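Local coordinates for adenine Deaminase (Enterococcus faecalis, PDB 2ICS), which is a binuclear zinc amidohydrolase that binds adenine and, in vitro, deacetylates acetyl-(R)-mandelate with very low efficiency, at residues G113-G121 / S132-K140. Sequence-based numbering, arbitrary orientation.
Sequences GLVNISKWG and SKVQASLVK
The backbone oxygen of Lys133 takes the amide N of Lys119 at 2.8 Å, a nearly straight bond (166° at the hydrogen) in which the donor sits 28° off the carbonyl plane. The same oxygen also faces the CA of Ser118 in a longer C-H...O contact, and one residue back, Ile117 O meets the CA of Val134 at 3.4 Å in a second one. That Ile117 oxygen has a further neighbour: a water sits 2.7 Å from Ile117 O and 3.2 Å from Gln135 O, placed to link the loop to the N-cap residue of helix 136-145. Lys119 then runs past this helix start. Its CG lies between the backbone N and carbonyl carbon (chi1 64°), which brings the aliphatic chain over Lys133 O and lays CD 3.6 Å from Leu138 CD1, the two side chains crossing at a slant.

All this lies in the beta-alpha-beta unit formed by strand 110-114, helix 136-145 and strand 150-152, part of the TIM barrel; the loop leaving the strand is tied to the residues just ahead of the helix. Nearer the strand the contact turns apolar: Val139 points from the helix toward the loop, with CG1 3.9 Å from Val115 CG1, while its CG2 rests against Ile117 CA. Ile176 of helix 168-178 packs on both Ile117 and Val139.

Ser118 OG touches Lys133 CB at 3.3 Å, but its hydrogen bond goes to Glu127 O. Two residues earlier, Asn116 OD1 accepts from Ser118 N in an Asx turn, and its ND2 bonds Gly90 O; the Asn116 side chain lies about 5 Å from that of Arg156, the probable transition-state stabiliser.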
ATOM      1  N   GLY A 113       0.191   8.899  -6.450  1.00 24.25           N
ATOM      2  CA  GLY A 113       1.011   8.039  -7.271  1.00 24.99           C
ATOM      3  C   GLY A 113       2.495   8.267  -7.134  1.00 25.20           C
ATOM      4  O   GLY A 113       2.941   9.321  -6.686  1.00 26.05           O
ATOM      5  N   LEU A 114       3.253   7.241  -7.496  1.00 25.34           N
ATOM      6  CA  LEU A 114       4.705   7.281  -7.497  1.00 26.20           C
ATOM      7  C   LEU A 114       5.038   7.410  -8.969  1.00 25.20           C
ATOM      8  O   LEU A 114       4.417   6.755  -9.804  1.00 25.38           O
ATOM      9  CB  LEU A 114       5.286   5.965  -6.978  1.00 27.49           C
ATOM     10  CG  LEU A 114       5.509   5.764  -5.482  1.00 30.68           C
ATOM     11  CD1 LEU A 114       4.539   6.603  -4.656  1.00 29.53           C
ATOM     12  CD2 LEU A 114       5.372   4.274  -5.186  1.00 31.00           C
ATOM     13  N   VAL A 115       6.001   8.258  -9.304  1.00 26.50           N
ATOM     14  CA  VAL A 115       6.372   8.411 -10.699  1.00 27.53           C
ATOM     15  C   VAL A 115       7.499   7.439 -10.999  1.00 26.55           C
ATOM     16  O   VAL A 115       8.482   7.374 -10.268  1.00 27.09           O
ATOM     17  CB  VAL A 115       6.813   9.865 -11.012  1.00 29.11           C
ATOM     18  CG1 VAL A 115       7.919  10.290 -10.071  1.00 29.23           C
ATOM     19  CG2 VAL A 115       7.278   9.966 -12.459  1.00 29.89           C
ATOM     20  N   ASN A 116       7.335   6.661 -12.061  1.00 27.13           N
ATOM     21  CA  ASN A 116       8.342   5.684 -12.463  1.00 27.63           C
ATOM     22  C   ASN A 116       9.544   6.481 -12.937  1.00 28.54           C
ATOM     23  O   ASN A 116       9.377   7.488 -13.616  1.00 30.64           O
ATOM     24  CB  ASN A 116       7.807   4.836 -13.618  1.00 26.28           C
ATOM     25  CG  ASN A 116       8.495   3.491 -13.731  1.00 26.88           C
ATOM     26  OD1 ASN A 116       9.722   3.400 -13.824  1.00 23.18           O
ATOM     27  ND2 ASN A 116       7.697   2.429 -13.733  1.00 27.34           N
ATOM     28  N   ILE A 117      10.752   6.047 -12.595  1.00 29.50           N
ATOM     29  CA  ILE A 117      11.933   6.779 -13.038  1.00 29.50           C
ATOM     30  C   ILE A 117      12.083   6.707 -14.556  1.00 30.75           C
ATOM     31  O   ILE A 117      12.839   7.477 -15.145  1.00 30.77           O
ATOM     32  CB  ILE A 117      13.213   6.257 -12.365  1.00 28.67           C
ATOM     33  CG1 ILE A 117      13.387   4.763 -12.643  1.00 26.72           C
ATOM     34  CG2 ILE A 117      13.147   6.536 -10.875  1.00 25.63           C
ATOM     35  CD1 ILE A 117      14.705   4.209 -12.150  1.00 26.15           C
ATOM     36  N   SER A 118      11.363   5.779 -15.184  1.00 31.95           N
ATOM     37  CA  SER A 118      11.381   5.637 -16.642  1.00 34.48           C
ATOM     38  C   SER A 118      10.195   6.461 -17.167  1.00 35.21           C
ATOM     39  O   SER A 118       9.040   6.157 -16.861  1.00 34.89           O
ATOM     40  CB  SER A 118      11.220   4.169 -17.035  1.00 33.65           C
ATOM     41  OG  SER A 118      11.438   3.994 -18.422  1.00 37.38           O
ATOM     42  N   LYS A 119      10.485   7.492 -17.956  1.00 37.29           N
ATOM     43  CA  LYS A 119       9.456   8.402 -18.470  1.00 38.58           C
ATOM     44  C   LYS A 119       8.123   7.854 -18.986  1.00 39.17           C
ATOM     45  O   LYS A 119       7.110   8.550 -18.908  1.00 39.92           O
ATOM     46  CB  LYS A 119      10.052   9.344 -19.525  1.00 39.59           C
ATOM     47  CG  LYS A 119      10.566   8.703 -20.809  1.00 41.31           C
ATOM     48  CD  LYS A 119      10.862   9.805 -21.837  1.00 44.20           C
ATOM     49  CE  LYS A 119      11.482   9.280 -23.128  1.00 47.42           C
ATOM     50  NZ  LYS A 119      12.944   8.994 -22.989  1.00 49.88           N
ATOM     51  N   TRP A 120       8.095   6.634 -19.511  1.00 38.84           N
ATOM     52  CA  TRP A 120       6.826   6.097 -19.997  1.00 39.29           C
ATOM     53  C   TRP A 120       6.198   5.085 -19.046  1.00 37.67           C
ATOM     54  O   TRP A 120       5.225   4.417 -19.390  1.00 36.26           O
ATOM     55  CB  TRP A 120       6.992   5.468 -21.386  1.00 43.15           C
ATOM     56  CG  TRP A 120       7.277   6.483 -22.451  1.00 45.46           C
ATOM     57  CD1 TRP A 120       8.487   6.761 -23.018  1.00 46.52           C
ATOM     58  CD2 TRP A 120       6.342   7.400 -23.029  1.00 46.47           C
ATOM     59  NE1 TRP A 120       8.364   7.798 -23.912  1.00 48.90           N
ATOM     60  CE2 TRP A 120       7.057   8.209 -23.938  1.00 47.33           C
ATOM     61  CE3 TRP A 120       4.966   7.618 -22.864  1.00 47.96           C
ATOM     62  CZ2 TRP A 120       6.444   9.224 -24.682  1.00 48.92           C
ATOM     63  CZ3 TRP A 120       4.355   8.629 -23.605  1.00 49.42           C
ATOM     64  CH2 TRP A 120       5.097   9.419 -24.504  1.00 48.52           C
ATOM     65  N   GLY A 121       6.743   4.982 -17.842  1.00 36.42           N
ATOM     66  CA  GLY A 121       6.197   4.041 -16.886  1.00 37.61           C
ATOM     67  C   GLY A 121       6.384   2.598 -17.320  1.00 37.57           C
ATOM     68  O   GLY A 121       7.398   2.240 -17.917  1.00 35.57           O
ATOM     69  N   SER A 132      18.034   5.510 -21.662  1.00 40.54           N
ATOM     70  CA  SER A 132      17.701   6.849 -22.135  1.00 42.69           C
ATOM     71  C   SER A 132      16.316   7.255 -21.640  1.00 42.43           C
ATOM     72  O   SER A 132      16.014   8.443 -21.527  1.00 42.99           O
ATOM     73  CB  SER A 132      17.749   6.912 -23.668  1.00 42.40           C
ATOM     74  OG  SER A 132      16.799   6.039 -24.255  1.00 44.90           O
ATOM     75  N   LYS A 133      15.482   6.261 -21.342  1.00 42.06           N
ATOM     76  CA  LYS A 133      14.128   6.512 -20.857  1.00 41.23           C
ATOM     77  C   LYS A 133      14.136   7.040 -19.429  1.00 39.46           C
ATOM     78  O   LYS A 133      13.147   7.607 -18.961  1.00 40.98           O
ATOM     79  CB  LYS A 133      13.297   5.233 -20.898  1.00 42.09           C
ATOM     80  CG  LYS A 133      13.070   4.647 -22.279  1.00 43.60           C
ATOM     81  CD  LYS A 133      12.234   3.374 -22.164  1.00 44.08           C
ATOM     82  CE  LYS A 133      11.972   2.729 -23.507  1.00 44.25           C
ATOM     83  NZ  LYS A 133      11.173   1.479 -23.345  1.00 46.53           N
ATOM     84  N   VAL A 134      15.254   6.849 -18.741  1.00 37.06           N
ATOM     85  CA  VAL A 134      15.388   7.289 -17.360  1.00 36.69           C
ATOM     86  C   VAL A 134      16.047   8.661 -17.267  1.00 38.22           C
ATOM     87  O   VAL A 134      17.250   8.764 -17.016  1.00 37.42           O
ATOM     88  CB  VAL A 134      16.222   6.273 -16.545  1.00 36.09           C
ATOM     89  CG1 VAL A 134      16.404   6.761 -15.116  1.00 35.62           C
ATOM     90  CG2 VAL A 134      15.534   4.920 -16.551  1.00 35.45           C
ATOM     91  N   GLN A 135      15.255   9.712 -17.470  1.00 39.54           N
ATOM     92  CA  GLN A 135      15.766  11.082 -17.406  1.00 42.09           C
ATOM     93  C   GLN A 135      15.435  11.737 -16.071  1.00 41.48           C
ATOM     94  O   GLN A 135      14.268  11.979 -15.763  1.00 42.53           O
ATOM     95  CB  GLN A 135      15.177  11.933 -18.535  1.00 43.56           C
ATOM     96  CG  GLN A 135      15.620  11.539 -19.932  1.00 47.56           C
ATOM     97  CD  GLN A 135      15.035  12.447 -21.005  1.00 50.80           C
ATOM     98  OE1 GLN A 135      15.297  13.656 -21.028  1.00 51.37           O
ATOM     99  NE2 GLN A 135      14.237  11.867 -21.900  1.00 50.48           N
ATOM    100  N   ALA A 136      16.465  12.029 -15.285  1.00 41.25           N
ATOM    101  CA  ALA A 136      16.276  12.662 -13.983  1.00 42.33           C
ATOM    102  C   ALA A 136      15.462  13.948 -14.112  1.00 43.27           C
ATOM    103  O   ALA A 136      14.567  14.211 -13.306  1.00 42.69           O
ATOM    104  CB  ALA A 136      17.633  12.966 -13.348  1.00 41.21           C
ATOM    105  N   SER A 137      15.778  14.738 -15.132  1.00 42.69           N
ATOM    106  CA  SER A 137      15.096  16.002 -15.366  1.00 44.16           C
ATOM    107  C   SER A 137      13.596  15.848 -15.499  1.00 43.38           C
ATOM    108  O   SER A 137      12.834  16.610 -14.903  1.00 43.19           O
ATOM    109  CB  SER A 137      15.640  16.675 -16.629  1.00 44.78           C
ATOM    110  OG  SER A 137      16.991  17.058 -16.448  1.00 49.24           O
ATOM    111  N   LEU A 138      13.169  14.871 -16.290  1.00 42.92           N
ATOM    112  CA  LEU A 138      11.744  14.656 -16.496  1.00 43.20           C
ATOM    113  C   LEU A 138      11.031  14.289 -15.202  1.00 42.95           C
ATOM    114  O   LEU A 138       9.883  14.677 -14.990  1.00 43.57           O
ATOM    115  CB  LEU A 138      11.511  13.565 -17.545  1.00 42.78           C
ATOM    116  CG  LEU A 138      12.097  13.813 -18.938  1.00 43.01           C
ATOM    117  CD1 LEU A 138      11.572  12.750 -19.895  1.00 41.77           C
ATOM    118  CD2 LEU A 138      11.715  15.206 -19.430  1.00 41.26           C
ATOM    119  N   VAL A 139      11.709  13.545 -14.335  1.00 42.27           N
ATOM    120  CA  VAL A 139      11.105  13.146 -13.071  1.00 43.03           C
ATOM    121  C   VAL A 139      10.943  14.365 -12.174  1.00 43.10           C
ATOM    122  O   VAL A 139       9.895  14.556 -11.557  1.00 43.66           O
ATOM    123  CB  VAL A 139      11.957  12.076 -12.345  1.00 42.39           C
ATOM    124  CG1 VAL A 139      11.382  11.800 -10.964  1.00 40.93           C
ATOM    125  CG2 VAL A 139      11.975  10.788 -13.164  1.00 42.15           C
ATOM    126  N   LYS A 140      11.986  15.189 -12.113  1.00 43.47           N
ATOM    127  CA  LYS A 140      11.968  16.403 -11.304  1.00 42.97           C
ATOM    128  C   LYS A 140      10.805  17.302 -11.713  1.00 42.20           C
ATOM    129  O   LYS A 140      10.103  17.853 -10.864  1.00 41.24           O
ATOM    130  CB  LYS A 140      13.287  17.166 -11.466  1.00 43.08           C
ATOM    131  CG  LYS A 140      13.259  18.572 -10.878  1.00 45.64           C
ATOM    132  CD  LYS A 140      14.157  18.716  -9.658  1.00 46.54           C
ATOM    133  CE  LYS A 140      15.618  18.788 -10.049  1.00 45.87           C
ATOM    134  NZ  LYS A 140      16.463  19.116  -8.872  1.00 47.05           N
TER
HETATM  135  O   HOH W   1      12.143   9.714 -16.411  1.00 34.09           O